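Avidin/streptavidin (Shewanella denitrificans, PDB 3SZH) binds biotin with high affinity, as a thermostable member of the avidin family from a cold-adapted bacterium. Local coordinates at the interface of chains A and B. Numbering follows the deposited sequence. Chains: chain A/B, Avidin/streptavidin.

The interface of chains A and B. Residues chain A 104-107, 110; chain B 83, 85, 94, 96, 114.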
loop_
_atom_site.group_PDB
_atom_site.type_symbol
_atom_site.label_atom_id
_atom_site.label_comp_id
_atom_site.label_asym_id
_atom_site.label_seq_id
_atom_site.Cartn_x
_atom_site.Cartn_y
_atom_site.Cartn_z
ATOM N N SER A 104 -1.242 -12.063 -12.467
ATOM C CA SER A 104 -0.179 -11.462 -13.257
ATOM C C SER A 104 1.082 -12.306 -13.246
ATOM O O SER A 104 1.337 -13.076 -12.318
ATOM C CB SER A 104 0.160 -10.067 -12.714
ATOM O OG SER A 104 -0.917 -9.160 -12.883
ATOM N N SER A 105 1.879 -12.132 -14.289
ATOM C CA SER A 105 3.126 -12.887 -14.442
ATOM C C SER A 105 4.359 -12.013 -14.659
ATOM O O SER A 105 5.486 -12.517 -14.582
ATOM C CB SER A 105 3.022 -13.961 -15.556
ATOM O OG SER A 105 2.724 -13.317 -16.768
ATOM N N SER A 106 4.169 -10.712 -14.898
ATOM C CA SER A 106 5.272 -9.827 -15.191
ATOM C C SER A 106 5.028 -8.484 -14.525
ATOM O O SER A 106 3.884 -8.017 -14.516
ATOM C CB SER A 106 5.384 -9.622 -16.702
ATOM O OG SER A 106 6.290 -8.584 -17.011
ATOM N N PRO A 107 6.097 -7.838 -14.026
ATOM C CA PRO A 107 5.942 -6.488 -13.455
ATOM C C PRO A 107 5.422 -5.458 -14.463
ATOM O O PRO A 107 4.852 -4.442 -14.060
ATOM C CB PRO A 107 7.362 -6.108 -13.025
ATOM C CG PRO A 107 8.125 -7.361 -13.006
ATOM C CD PRO A 107 7.491 -8.311 -13.951
ATOM N N ILE A 110 1.757 -4.413 -14.032
ATOM C CA ILE A 110 1.335 -3.522 -12.937
ATOM C C ILE A 110 1.090 -2.134 -13.539
ATOM O O ILE A 110 1.970 -1.575 -14.185
ATOM C CB ILE A 110 2.384 -3.482 -11.812
ATOM C CG1 ILE A 110 2.483 -4.873 -11.190
ATOM C CG2 ILE A 110 1.984 -2.437 -10.757
ATOM C CD1 ILE A 110 3.652 -5.114 -10.273
ATOM N N PHE B 83 3.014 -9.705 -7.083
ATOM C CA PHE B 83 2.300 -10.940 -7.380
ATOM C C PHE B 83 3.169 -12.148 -7.089
ATOM O O PHE B 83 4.399 -12.111 -7.186
ATOM C CB PHE B 83 1.817 -10.952 -8.837
ATOM C CG PHE B 83 2.917 -10.745 -9.831
ATOM C CD1 PHE B 83 3.241 -9.463 -10.259
ATOM C CD2 PHE B 83 3.651 -11.833 -10.321
ATOM C CE1 PHE B 83 4.280 -9.259 -11.159
ATOM C CE2 PHE B 83 4.675 -11.632 -11.210
ATOM C CZ PHE B 83 4.993 -10.356 -11.629
ATOM N N ILE B 85 4.596 -15.847 -7.788
ATOM C CA ILE B 85 4.976 -16.723 -8.886
ATOM C C ILE B 85 5.722 -17.931 -8.339
ATOM O O ILE B 85 6.440 -17.857 -7.346
ATOM C CB ILE B 85 5.810 -15.990 -9.967
ATOM C CG1 ILE B 85 6.940 -15.139 -9.363
ATOM C CG2 ILE B 85 4.900 -15.191 -10.891
ATOM C CD1 ILE B 85 7.703 -14.283 -10.378
ATOM N N SER B 94 7.100 -11.044 -6.687
ATOM C CA SER B 94 7.756 -10.025 -7.477
ATOM C C SER B 94 6.989 -8.729 -7.280
ATOM O O SER B 94 5.774 -8.699 -7.492
ATOM C CB SER B 94 7.755 -10.451 -8.938
ATOM O OG SER B 94 8.379 -9.468 -9.712
ATOM N N LEU B 96 6.917 -4.119 -7.169
ATOM C CA LEU B 96 7.388 -2.770 -7.401
ATOM C C LEU B 96 6.988 -1.963 -6.172
ATOM O O LEU B 96 5.836 -2.050 -5.728
ATOM C CB LEU B 96 6.723 -2.172 -8.634
ATOM C CG LEU B 96 6.987 -2.904 -9.944
ATOM C CD1 LEU B 96 6.242 -2.214 -11.085
ATOM C CD2 LEU B 96 8.485 -3.005 -10.242
ATOM N N GLN B 114 12.343 -2.019 -7.496
ATOM C CA GLN B 114 11.834 -3.387 -7.639
ATOM C C GLN B 114 12.457 -4.267 -6.587
ATOM O O GLN B 114 13.662 -4.245 -6.398
ATOM C CB GLN B 114 12.094 -4.022 -9.036
ATOM C CG GLN B 114 11.945 -5.594 -9.006
ATOM C CD GLN B 114 10.974 -6.259 -10.037
ATOM O OE1 GLN B 114 11.268 -6.288 -11.250
ATOM N NE2 GLN B 114 9.870 -6.892 -9.530
#
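B:Phe83 plugs its ring into the bend of the chain A loop 104-106, which runs along one face and the rim of the ring in the two-fold interface of the deposited pair, which may or may not be the biological one. Its first torsion takes the crowded setting, CG between the backbone N and the carbonyl carbon (chi1 56°), and chi2 of -91° sets the ring across the CA–CB bond. CB lies 4.1 Å from the carbonyl O of A:Ser104. One step out, CG packs on the CB of that serine, as does CD1, while CD2 meets the A:Ser104 carbonyl O at 3.3 Å. CE2 touches the carbonyl carbon of A:Ser105 and CE1 that of A:Ser106; at the tip, CZ comes within 3.4 Å of the A:Ser106 backbone N. The A:Ser104–A:Ser105 peptide covers one face near the rim, B:Ser94 O the other, and A:Pro107 CA lies in plane at the edge. An alanine in place of B:Phe83 would probably loosen the loop's seat on chain B, since the whole ring it packs on would be lost. Beyond the ring, the A:Pro107 ring crosses the B:Gln114 side chain at about a right angle, its CG 3.8 Å from OE1, and the CD1 methyls of A:Ile110 and B:Leu96 meet at 4.0 Å. Contacts here are van der Waals. Chain B supplies strands 76-85, 92-101 and 111-119 of its avidin-type beta-barrel; chain A supplies the loop after strand 92-101, the 3-10 turn 107-109 and A:Ile110, just before strand 111-119.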